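Local coordinates for protein amidase, hydantoinase/carbamoylase family (Burkholderia ambifaria, PDB 5TP4) that probably hydrolyses N-carbamoyl-L-amino acids, removing the carbamoyl group, as a two-zinc amidase of the peptidase M20 family, at residues Leu20-Leu24 with Arg101-Tyr106; Val191-Phe195 with Ala411-Arg415; Thr229-Ala235 with Asn283-Gly287. All coordinates share one frame; numbering follows the deposited sequence. Where two conformers were deposited one is given.

Interaction 1. Residues Leu20-Leu24 with Arg101-Tyr106; sequences LWRSL and RFDGVY. With EDO (1,2-ethanediol), chain V.
Trp21 and Phe102 meet obliquely. Their ring planes stand 42° apart. CZ3 of Trp21 lies 3.9 Å from CE2 of Phe102 and comes in at the edge of the phenyl ring. The indole reaches it because CG of Trp21 is anti to the backbone N (chi1 -176°). A 1,2-ethanediol, probably from the crystallisation liquor, sits against both rings. Its O2 lies over one indole face and bonds Trp21 O at 3.1 Å. At its other end, in the conformer described, Arg101 NE donates to O1 at 3.0 Å, near the guanidinium plane, and Arg101 NH1 binds Gly36 O.

Leu24 lies beside this group. Its CD2 packs on Val105 CG2 at 4.0 Å, while CD1 comes obliquely toward the rings of Phe102 and Tyr106. Leu20 CD2 comes to the edge of the Tyr106 ring. Tyr106 OH bonds Val401 O and Thr405 OG1 on helix 398-416. Helix 17-28 packs on the start of helix 105-121, whose N-cap Gly104 follows Asp103, a predicted ligand of both zinc ions.

One water donates to both Leu24 O and Arg101 O. Direct contact between the segments is apolar. The diol link probably belongs to the crystal, leaving the water as the protein's own polar bridge.

Interaction 2. Residues Val191-Phe195 with Ala411-Arg415; sequences VDAYF and AVLAR
Asp192 OD2 is gripped twice, by Arg415 NE at 2.9 Å and by a water that also donates to Arg415 O. The NE bond is part of a salt bridge. It arrives on the syn side of the carboxylate but 35° out of its plane. Arg415 NH2 makes a second bond, 3.1 Å to Asp192 O. The guanidinium therefore holds Asp192 side-on, one nitrogen on the carboxylate and one on the backbone carbonyl. The Arg415 chain bends at chi2 (68°) and brings NE beside Ala193, whose CB is 3.5 Å from Arg415 NE. Asp192 OD1 has a long, weak ion pair with Lys127.

The axes of 193-195 and 411-415 run antiparallel, 10.1 Å apart at closest approach. This is a helix packed on the central sheet of the zinc-binding domain in the M20 fold. Strand 193-199 lies between strands 87-91 and 377-382, parallel to both, and farther along carries the zinc ligand His198.

Beyond the salt bridge the contact is apolar. The Phe195 ring fits against three helix residues. Its CD1 meets Val412 CG2 at 3.8 Å, and its CE2 meets Ala411 CB at 4.1 Å. CE1 touches Arg415 CB at 4.0 Å, on the aliphatic part of the same arginine. The ring stands nearly upright to the guanidinium, with the planes 80° apart. Leu345 of helix 340-353 also touches Ala411 and Arg415.

Interaction 3. Residues Thr229-Ala235 with Asn283-Gly287; sequences TGVAAHA and NTIAG
Ile285 N donates to Ala233 O at 2.8 Å, almost in line with the carbonyl. It is one of three backbone bonds that join these antiparallel segments. Ala235 N reaches Asn283 O at 2.8 Å and Gly230 N reaches Gly287 O at 2.8 Å, both from above the carbonyl plane. His234 and Thr284 form a single beta bridge between the first two.

Between Gly230 and Ala233 the chain makes an inverse gamma turn centred on Ala232. In the conformer described, Ala232 CA makes a CA-H...O contact of 3.1 Å with Ile285 O, and the lack of a side chain on Gly287 leaves room for Ala232 CB.

CB, CG1 and CD1 of Ile285 lie against Ala233 O, and CD1 is 3.9 Å from Ala233 CB. CG of His234 is anti to the backbone N (chi1 -168°), which sets the ring with Asn283 O over one face. Gly236 N bonds His234 ND1. Thr284 OG1 bonds Ser281 OG, while Asn283 ND2 binds a buffer molecule, MES.

Thr271 of the second subunit packs on Ala235 and Ile285. The contact continues the antiparallel pairing of strands 212-229 and 288-297, past the end of the former and ahead of helix 246-262.

Interactions 1 and 2 are buried in the zinc-binding part of the chain, with centres 21 Å apart. Helix 398-416 joins them: its early turns touch Leu20, Leu24 and Tyr106, and its last turns form half of interaction 2. Strand 193-199 supplies the other half of interaction 2, and its Ala197 and Ile199 touch Tyr106 and Phe102 of interaction 1. Interaction 1 is apolar at its direct contacts, whereas interaction 2 adds a salt bridge at Asp192. Interaction 3 is partly buried and lies about 53 Å from interaction 1 and 60 Å from interaction 2, centre to centre. It is held mainly by backbone bonds between loops and, unlike the others, is touched by the second subunit.

Interaction 1. Residues Leu20-Leu24 with Arg101-Tyr106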
ATOM      1  N   LEU B  20     -30.822 -27.991  19.033  1.00 11.53           N
ATOM      2  CA  LEU B  20     -30.330 -26.699  18.552  1.00  9.96           C
ATOM      3  C   LEU B  20     -29.235 -26.895  17.499  1.00 11.38           C
ATOM      4  O   LEU B  20     -29.225 -26.204  16.471  1.00 11.90           O
ATOM      5  CB  LEU B  20     -29.828 -25.866  19.743  1.00  7.98           C
ATOM      6  CG  LEU B  20     -29.083 -24.553  19.441  1.00 10.01           C
ATOM      7  CD1 LEU B  20     -29.843 -23.625  18.500  1.00 12.90           C
ATOM      8  CD2 LEU B  20     -28.780 -23.803  20.715  1.00  8.18           C
ATOM      9  N   TRP B  21     -28.328 -27.854  17.721  1.00 11.76           N
ATOM     10  CA  TRP B  21     -27.259 -28.105  16.756  1.00  9.54           C
ATOM     11  C   TRP B  21     -27.831 -28.544  15.414  1.00 12.51           C
ATOM     12  O   TRP B  21     -27.371 -28.091  14.362  1.00 11.56           O
ATOM     13  CB  TRP B  21     -26.284 -29.150  17.319  1.00 10.07           C
ATOM     14  CG  TRP B  21     -25.089 -29.412  16.451  1.00 15.45           C
ATOM     15  CD1 TRP B  21     -24.921 -30.437  15.560  1.00 15.19           C
ATOM     16  CD2 TRP B  21     -23.881 -28.635  16.406  1.00 15.61           C
ATOM     17  NE1 TRP B  21     -23.687 -30.337  14.961  1.00 15.75           N
ATOM     18  CE2 TRP B  21     -23.038 -29.234  15.456  1.00 15.79           C
ATOM     19  CE3 TRP B  21     -23.455 -27.463  17.055  1.00 15.54           C
ATOM     20  CZ2 TRP B  21     -21.761 -28.738  15.171  1.00 19.73           C
ATOM     21  CZ3 TRP B  21     -22.192 -26.961  16.758  1.00 13.91           C
ATOM     22  CH2 TRP B  21     -21.362 -27.599  15.824  1.00 15.21           C
ATOM     23  N   ARG B  22     -28.865 -29.390  15.440  1.00 12.81           N
ATOM     24  CA  ARG B  22     -29.534 -29.803  14.207  1.00 11.25           C
ATOM     25  C   ARG B  22     -30.210 -28.627  13.513  1.00 10.11           C
ATOM     26  O   ARG B  22     -30.195 -28.539  12.279  1.00 13.32           O
ATOM     27  CB  ARG B  22     -30.550 -30.905  14.520  1.00 17.11           C
ATOM     28  N   SER B  23     -30.807 -27.705  14.278  1.00  9.47           N
ATOM     29  CA  SER B  23     -31.437 -26.559  13.618  1.00 12.01           C
ATOM     30  C   SER B  23     -30.392 -25.687  12.937  1.00 10.17           C
ATOM     31  O   SER B  23     -30.626 -25.144  11.851  1.00  9.41           O
ATOM     32  CB  SER B  23     -32.264 -25.735  14.620  1.00 11.02           C
ATOM     33  OG  SER B  23     -31.451 -24.998  15.519  1.00 15.91           O
ATOM     34  N   LEU B  24     -29.224 -25.561  13.555  1.00  8.77           N
ATOM     35  CA  LEU B  24     -28.129 -24.836  12.926  1.00  8.68           C
ATOM     36  C   LEU B  24     -27.655 -25.535  11.662  1.00  9.33           C
ATOM     37  O   LEU B  24     -27.358 -24.882  10.658  1.00 12.50           O
ATOM     38  CB  LEU B  24     -26.979 -24.708  13.921  1.00  8.63           C
ATOM     39  CG  LEU B  24     -27.276 -23.589  14.927  1.00 10.59           C
ATOM     40  CD1 LEU B  24     -26.424 -23.773  16.164  1.00 14.87           C
ATOM     41  CD2 LEU B  24     -27.017 -22.229  14.253  1.00 11.88           C
ATOM     42  N   ARG B 101     -21.323 -20.226   9.354  1.00 12.99           N
ATOM     43  CA  ARG B 101     -22.514 -20.975   9.733  0.50 10.54           C
ATOM     44  C   ARG B 101     -23.035 -20.616  11.116  1.00  9.78           C
ATOM     45  O   ARG B 101     -24.069 -21.155  11.523  1.00 12.79           O
ATOM     46  CB  ARG B 101     -22.209 -22.477   9.647  0.50 14.82           C
ATOM     47  CG  ARG B 101     -21.923 -22.932   8.216  0.50 15.77           C
ATOM     48  CD  ARG B 101     -21.713 -24.447   8.105  0.50 16.64           C
ATOM     49  NE  ARG B 101     -20.832 -24.936   9.164  0.50 18.52           N
ATOM     50  CZ  ARG B 101     -19.506 -24.879   9.122  0.50 21.06           C
ATOM     51  NH1 ARG B 101     -18.892 -24.354   8.068  0.50 29.76           N
ATOM     52  NH2 ARG B 101     -18.790 -25.350  10.133  0.50 14.56           N
ATOM     53  N   PHE B 102     -22.345 -19.730  11.856  1.00  9.47           N
ATOM     54  CA  PHE B 102     -22.803 -19.360  13.191  1.00 11.69           C
ATOM     55  C   PHE B 102     -23.061 -17.873  13.375  1.00 13.00           C
ATOM     56  O   PHE B 102     -23.871 -17.519  14.224  1.00 13.25           O
ATOM     57  CB  PHE B 102     -21.789 -19.819  14.248  1.00 10.26           C
ATOM     58  CG  PHE B 102     -21.595 -21.302  14.261  1.00 12.28           C
ATOM     59  CD1 PHE B 102     -20.711 -21.901  13.383  1.00 15.79           C
ATOM     60  CD2 PHE B 102     -22.350 -22.091  15.101  1.00 18.89           C
ATOM     61  CE1 PHE B 102     -20.560 -23.267  13.370  1.00 18.51           C
ATOM     62  CE2 PHE B 102     -22.193 -23.451  15.104  1.00 20.04           C
ATOM     63  CZ  PHE B 102     -21.304 -24.045  14.234  1.00 18.69           C
ATOM     64  N   ASP B 103     -22.384 -17.004  12.619  1.00 12.88           N
ATOM     65  CA  ASP B 103     -22.577 -15.557  12.744  1.00  9.61           C
ATOM     66  C   ASP B 103     -24.041 -15.201  12.545  1.00  9.74           C
ATOM     67  O   ASP B 103     -24.610 -15.472  11.477  1.00 13.09           O
ATOM     68  CB  ASP B 103     -21.761 -14.819  11.681  1.00 17.82           C
ATOM     69  CG  ASP B 103     -20.314 -14.666  12.029  1.00 39.16           C
ATOM     70  OD1 ASP B 103     -19.985 -14.552  13.225  1.00 43.49           O
ATOM     71  OD2 ASP B 103     -19.500 -14.612  11.082  1.00 44.51           O
ATOM     72  N   GLY B 104     -24.630 -14.531  13.531  1.00 11.94           N
ATOM     73  CA  GLY B 104     -26.029 -14.095  13.447  1.00  9.49           C
ATOM     74  C   GLY B 104     -27.044 -15.184  13.667  1.00 10.31           C
ATOM     75  O   GLY B 104     -27.941 -15.053  14.506  1.00 12.66           O
ATOM     76  N   VAL B 105     -26.925 -16.278  12.924  1.00  8.65           N
ATOM     77  CA  VAL B 105     -27.926 -17.326  12.990  1.00  8.51           C
ATOM     78  C   VAL B 105     -27.938 -17.984  14.358  1.00  9.34           C
ATOM     79  O   VAL B 105     -29.004 -18.391  14.836  1.00 10.46           O
ATOM     80  CB  VAL B 105     -27.684 -18.349  11.867  1.00 10.78           C
ATOM     81  CG1 VAL B 105     -26.270 -18.925  11.982  1.00 10.46           C
ATOM     82  CG2 VAL B 105     -28.760 -19.455  11.885  1.00 11.45           C
ATOM     83  N   TYR B 106     -26.765 -18.121  15.006  1.00  9.13           N
ATOM     84  CA  TYR B 106     -26.735 -18.756  16.325  1.00  7.48           C
ATOM     85  C   TYR B 106     -27.705 -18.074  17.290  1.00  8.40           C
ATOM     86  O   TYR B 106     -28.478 -18.748  17.973  1.00  8.49           O
ATOM     87  CB  TYR B 106     -25.315 -18.735  16.900  1.00  9.04           C
ATOM     88  CG  TYR B 106     -25.285 -19.075  18.381  1.00  9.06           C
ATOM     89  CD1 TYR B 106     -25.888 -20.232  18.863  1.00 12.43           C
ATOM     90  CD2 TYR B 106     -24.660 -18.230  19.288  1.00 10.76           C
ATOM     91  CE1 TYR B 106     -25.876 -20.527  20.236  1.00 12.43           C
ATOM     92  CE2 TYR B 106     -24.623 -18.529  20.623  1.00 10.10           C
ATOM     93  CZ  TYR B 106     -25.241 -19.669  21.096  1.00 15.96           C
ATOM     94  OH  TYR B 106     -25.186 -19.935  22.447  1.00 17.98           O
TER
HETATM   95  C1  EDO V 507     -23.620 -25.642  12.032  1.00 33.31           C
HETATM   96  O1  EDO V 507     -22.586 -26.257  11.251  1.00 37.11           O
HETATM   97  C2  EDO V 507     -23.838 -26.432  13.322  1.00 35.91           C
HETATM   98  O2  EDO V 507     -24.597 -27.616  13.047  1.00 32.87           O
HETATM   99  O   HOH W   1     -26.545 -22.107  10.676  1.00 12.05           O

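Interaction 2. Residues Val191-Phe195 with Ala411-Arg415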
ATOM      1  N   VAL B 191     -40.105  -2.442  24.613  1.00 12.43           N
ATOM      2  CA  VAL B 191     -39.301  -3.639  24.856  1.00 11.58           C
ATOM      3  C   VAL B 191     -38.811  -3.584  26.298  1.00 13.39           C
ATOM      4  O   VAL B 191     -38.235  -2.574  26.714  1.00 17.36           O
ATOM      5  CB  VAL B 191     -38.097  -3.734  23.893  1.00 12.00           C
ATOM      6  CG1 VAL B 191     -37.233  -4.911  24.255  1.00 15.92           C
ATOM      7  CG2 VAL B 191     -38.567  -3.855  22.441  1.00 15.61           C
ATOM      8  N   ASP B 192     -39.025  -4.661  27.058  1.00 10.55           N
ATOM      9  CA  ASP B 192     -38.545  -4.681  28.442  1.00  9.12           C
ATOM     10  C   ASP B 192     -37.032  -4.836  28.511  1.00 15.46           C
ATOM     11  O   ASP B 192     -36.374  -4.210  29.354  1.00 13.53           O
ATOM     12  CB  ASP B 192     -39.188  -5.814  29.225  1.00  8.58           C
ATOM     13  CG  ASP B 192     -38.702  -5.860  30.663  1.00 16.97           C
ATOM     14  OD1 ASP B 192     -39.093  -4.980  31.465  1.00 18.76           O
ATOM     15  OD2 ASP B 192     -37.918  -6.767  30.980  1.00 14.53           O
ATOM     16  N   ALA B 193     -36.480  -5.718  27.685  1.00 12.77           N
ATOM     17  CA  ALA B 193     -35.048  -5.983  27.659  1.00  7.91           C
ATOM     18  C   ALA B 193     -34.747  -6.693  26.357  1.00 10.94           C
ATOM     19  O   ALA B 193     -35.629  -7.318  25.759  1.00  9.85           O
ATOM     20  CB  ALA B 193     -34.585  -6.840  28.843  1.00  8.93           C
ATOM     21  N   TYR B 194     -33.493  -6.571  25.911  1.00  8.55           N
ATOM     22  CA  TYR B 194     -33.052  -7.199  24.673  1.00  9.90           C
ATOM     23  C   TYR B 194     -31.823  -8.023  24.993  1.00  7.25           C
ATOM     24  O   TYR B 194     -30.855  -7.505  25.562  1.00  7.41           O
ATOM     25  CB  TYR B 194     -32.720  -6.161  23.597  1.00  8.26           C
ATOM     26  CG  TYR B 194     -32.138  -6.760  22.346  1.00  8.50           C
ATOM     27  CD1 TYR B 194     -32.976  -7.284  21.367  1.00  8.71           C
ATOM     28  CD2 TYR B 194     -30.761  -6.792  22.122  1.00  8.09           C
ATOM     29  CE1 TYR B 194     -32.460  -7.829  20.216  1.00  9.77           C
ATOM     30  CE2 TYR B 194     -30.237  -7.373  20.969  1.00  8.57           C
ATOM     31  CZ  TYR B 194     -31.108  -7.876  20.029  1.00  9.32           C
ATOM     32  OH  TYR B 194     -30.622  -8.432  18.856  1.00  8.91           O
ATOM     33  N   PHE B 195     -31.855  -9.299  24.618  1.00  8.69           N
ATOM     34  CA  PHE B 195     -30.705 -10.182  24.790  1.00  7.27           C
ATOM     35  C   PHE B 195     -30.263 -10.739  23.440  1.00  7.66           C
ATOM     36  O   PHE B 195     -31.093 -11.096  22.598  1.00 10.55           O
ATOM     37  CB  PHE B 195     -31.056 -11.343  25.721  1.00  6.47           C
ATOM     38  CG  PHE B 195     -31.286 -10.955  27.158  1.00  9.15           C
ATOM     39  CD1 PHE B 195     -32.552 -10.605  27.598  1.00 10.40           C
ATOM     40  CD2 PHE B 195     -30.237 -10.985  28.069  1.00  8.25           C
ATOM     41  CE1 PHE B 195     -32.775 -10.268  28.918  1.00 12.41           C
ATOM     42  CE2 PHE B 195     -30.430 -10.652  29.388  1.00 11.25           C
ATOM     43  CZ  PHE B 195     -31.700 -10.289  29.830  1.00 10.31           C
ATOM     44  N   ALA B 411     -31.030 -16.361  31.850  1.00  8.54           N
ATOM     45  CA  ALA B 411     -31.084 -14.904  32.000  1.00  8.16           C
ATOM     46  C   ALA B 411     -32.419 -14.357  31.502  1.00  9.61           C
ATOM     47  O   ALA B 411     -33.025 -13.491  32.157  1.00 11.01           O
ATOM     48  CB  ALA B 411     -29.935 -14.232  31.255  1.00  9.32           C
ATOM     49  N   VAL B 412     -32.912 -14.864  30.360  1.00 10.12           N
ATOM     50  CA  VAL B 412     -34.198 -14.398  29.845  1.00  9.71           C
ATOM     51  C   VAL B 412     -35.325 -14.751  30.806  1.00 11.50           C
ATOM     52  O   VAL B 412     -36.219 -13.931  31.056  1.00 13.58           O
ATOM     53  CB  VAL B 412     -34.449 -14.961  28.431  1.00  9.36           C
ATOM     54  CG1 VAL B 412     -35.961 -14.862  28.022  1.00 12.23           C
ATOM     55  CG2 VAL B 412     -33.513 -14.271  27.400  1.00 10.44           C
ATOM     56  N   LEU B 413     -35.315 -15.979  31.369  1.00 10.63           N
ATOM     57  CA  LEU B 413     -36.364 -16.363  32.315  0.54 12.00           C
ATOM     58  C   LEU B 413     -36.325 -15.516  33.575  1.00 15.89           C
ATOM     59  O   LEU B 413     -37.372 -15.159  34.126  1.00 19.83           O
ATOM     60  CB  LEU B 413     -36.237 -17.834  32.694  0.54 15.37           C
ATOM     61  CG  LEU B 413     -36.735 -18.808  31.644  0.54  9.07           C
ATOM     62  CD1 LEU B 413     -36.817 -20.207  32.230  0.54 10.74           C
ATOM     63  CD2 LEU B 413     -38.095 -18.392  31.098  0.54 11.71           C
ATOM     64  N   ALA B 414     -35.123 -15.207  34.070  1.00 13.25           N
ATOM     65  CA  ALA B 414     -35.048 -14.332  35.231  1.00 15.26           C
ATOM     66  C   ALA B 414     -35.668 -12.977  34.914  1.00 16.18           C
ATOM     67  O   ALA B 414     -36.431 -12.432  35.717  1.00 13.93           O
ATOM     68  CB  ALA B 414     -33.590 -14.178  35.688  1.00 12.40           C
ATOM     69  N   ARG B 415     -35.409 -12.460  33.709  1.00 14.18           N
ATOM     70  CA  ARG B 415     -35.927 -11.151  33.343  1.00 14.33           C
ATOM     71  C   ARG B 415     -37.433 -11.192  33.126  1.00 10.78           C
ATOM     72  O   ARG B 415     -38.169 -10.313  33.606  1.00 13.36           O
ATOM     73  CB  ARG B 415     -35.208 -10.654  32.087  1.00 11.37           C
ATOM     74  CG  ARG B 415     -35.599  -9.230  31.697  1.00 11.25           C
ATOM     75  CD  ARG B 415     -35.095  -8.195  32.722  1.00 12.51           C
ATOM     76  NE  ARG B 415     -35.347  -6.841  32.237  1.00 15.01           N
ATOM     77  CZ  ARG B 415     -34.781  -5.732  32.693  1.00 16.85           C
ATOM     78  NH1 ARG B 415     -33.906  -5.764  33.694  1.00 12.62           N
ATOM     79  NH2 ARG B 415     -35.100  -4.577  32.116  1.00 14.05           N
TER
HETATM   80  O   HOH W   2     -38.416  -7.640  33.702  1.00 29.32           O

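Interaction 3. Residues Thr229-Ala235 with Asn283-Gly287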
ATOM      1  N   THR B 229       4.062  13.707   3.952  1.00 11.59           N
ATOM      2  CA  THR B 229       4.608  14.297   2.737  1.00 14.27           C
ATOM      3  C   THR B 229       6.096  14.538   2.916  1.00 16.26           C
ATOM      4  O   THR B 229       6.521  15.157   3.897  1.00 18.38           O
ATOM      5  CB  THR B 229       3.900  15.614   2.396  1.00 17.04           C
ATOM      6  OG1 THR B 229       2.494  15.380   2.314  1.00 26.56           O
ATOM      7  CG2 THR B 229       4.379  16.132   1.068  1.00 21.45           C
ATOM      8  N   GLY B 230       6.887  14.063   1.959  1.00 12.73           N
ATOM      9  CA  GLY B 230       8.311  14.337   1.953  1.00 15.07           C
ATOM     10  C   GLY B 230       8.721  14.808   0.574  1.00 15.71           C
ATOM     11  O   GLY B 230       8.013  15.558  -0.084  1.00 17.51           O
ATOM     12  N   VAL B 231       9.893  14.361   0.141  1.00 13.16           N
ATOM     13  CA  VAL B 231      10.448  14.773  -1.142  1.00 15.37           C
ATOM     14  C   VAL B 231      10.801  13.504  -1.903  1.00 14.85           C
ATOM     15  O   VAL B 231      11.623  12.707  -1.431  1.00 14.67           O
ATOM     16  CB  VAL B 231      11.668  15.684  -0.971  1.00 16.74           C
ATOM     17  CG1 VAL B 231      12.362  15.922  -2.324  1.00 18.45           C
ATOM     18  CG2 VAL B 231      11.230  17.016  -0.325  1.00 16.67           C
ATOM     19  N   ALA B 232      10.275  13.346  -3.126  0.59 13.69           N
ATOM     20  CA  ALA B 232      10.415  12.075  -3.863  0.59 11.73           C
ATOM     21  C   ALA B 232      11.599  12.119  -4.839  0.59 14.90           C
ATOM     22  O   ALA B 232      11.452  12.225  -6.056  0.59 15.48           O
ATOM     23  CB  ALA B 232       9.113  11.720  -4.576  0.59 11.69           C
ATOM     24  N   ALA B 233      12.786  11.936  -4.283  1.00 14.50           N
ATOM     25  CA  ALA B 233      14.067  12.135  -4.934  1.00 12.12           C
ATOM     26  C   ALA B 233      14.642  10.777  -5.320  1.00 11.94           C
ATOM     27  O   ALA B 233      14.184   9.732  -4.856  1.00 10.71           O
ATOM     28  CB  ALA B 233      15.009  12.907  -3.999  1.00 14.39           C
ATOM     29  N   HIS B 234      15.639  10.794  -6.190  1.00  9.85           N
ATOM     30  CA  HIS B 234      16.162   9.538  -6.714  1.00  9.96           C
ATOM     31  C   HIS B 234      16.917   8.739  -5.639  1.00 10.38           C
ATOM     32  O   HIS B 234      17.741   9.283  -4.893  1.00 13.03           O
ATOM     33  CB  HIS B 234      17.068   9.843  -7.905  1.00 15.80           C
ATOM     34  CG  HIS B 234      17.449   8.643  -8.713  1.00 14.69           C
ATOM     35  ND1 HIS B 234      18.462   7.788  -8.340  1.00 11.26           N
ATOM     36  CD2 HIS B 234      17.001   8.195  -9.911  1.00 17.76           C
ATOM     37  CE1 HIS B 234      18.601   6.847  -9.252  1.00 14.16           C
ATOM     38  NE2 HIS B 234      17.728   7.069 -10.219  1.00 17.72           N
ATOM     39  N   ALA B 235      16.645   7.423  -5.596  1.00 11.14           N
ATOM     40  CA  ALA B 235      17.196   6.513  -4.584  1.00 11.59           C
ATOM     41  C   ALA B 235      18.704   6.340  -4.669  1.00 12.95           C
ATOM     42  O   ALA B 235      19.317   5.891  -3.692  1.00 11.60           O
ATOM     43  CB  ALA B 235      16.560   5.123  -4.699  1.00 13.49           C
ATOM     44  N   ASN B 283      13.056   2.929  -7.291  1.00 12.23           N
ATOM     45  CA  ASN B 283      14.260   3.736  -7.142  1.00 11.35           C
ATOM     46  C   ASN B 283      13.937   5.207  -6.881  1.00 11.46           C
ATOM     47  O   ASN B 283      14.730   6.093  -7.210  1.00 12.31           O
ATOM     48  CB  ASN B 283      15.174   3.588  -8.356  1.00 13.41           C
ATOM     49  CG  ASN B 283      14.516   3.999  -9.650  1.00 22.13           C
ATOM     50  OD1 ASN B 283      13.290   4.200  -9.713  1.00 20.65           O
ATOM     51  ND2 ASN B 283      15.335   4.125 -10.706  1.00 17.44           N
ATOM     52  N   THR B 284      12.794   5.467  -6.261  1.00 10.80           N
ATOM     53  CA  THR B 284      12.420   6.816  -5.859  1.00 11.10           C
ATOM     54  C   THR B 284      12.056   6.822  -4.382  1.00 10.08           C
ATOM     55  O   THR B 284      11.231   6.015  -3.938  1.00 11.72           O
ATOM     56  CB  THR B 284      11.252   7.322  -6.703  1.00 14.28           C
ATOM     57  OG1 THR B 284      11.600   7.197  -8.091  1.00 13.71           O
ATOM     58  CG2 THR B 284      11.001   8.794  -6.416  1.00 13.57           C
ATOM     59  N   ILE B 285      12.680   7.736  -3.631  1.00 10.05           N
ATOM     60  CA  ILE B 285      12.286   7.971  -2.244  1.00 12.12           C
ATOM     61  C   ILE B 285      10.802   8.310  -2.158  1.00 16.48           C
ATOM     62  O   ILE B 285      10.263   9.063  -2.982  1.00 13.20           O
ATOM     63  CB  ILE B 285      13.156   9.100  -1.664  1.00  9.03           C
ATOM     64  CG1 ILE B 285      14.629   8.663  -1.682  1.00 10.57           C
ATOM     65  CG2 ILE B 285      12.660   9.549  -0.244  1.00 12.64           C
ATOM     66  CD1 ILE B 285      15.606   9.832  -1.657  1.00 13.26           C
ATOM     67  N   ALA B 286      10.134   7.766  -1.137  1.00 12.35           N
ATOM     68  CA  ALA B 286       8.716   8.051  -0.918  1.00 12.42           C
ATOM     69  C   ALA B 286       8.523   9.516  -0.545  1.00 11.40           C
ATOM     70  O   ALA B 286       9.107   9.995   0.432  1.00 12.57           O
ATOM     71  CB  ALA B 286       8.158   7.144   0.180  1.00 14.14           C
ATOM     72  N   GLY B 287       7.719  10.227  -1.336  1.00 13.97           N
ATOM     73  CA  GLY B 287       7.353  11.595  -1.014  1.00 15.51           C
ATOM     74  C   GLY B 287       5.919  11.729  -0.530  1.00 11.27           C
ATOM     75  O   GLY B 287       5.520  12.817  -0.107  1.00 14.92           O
TER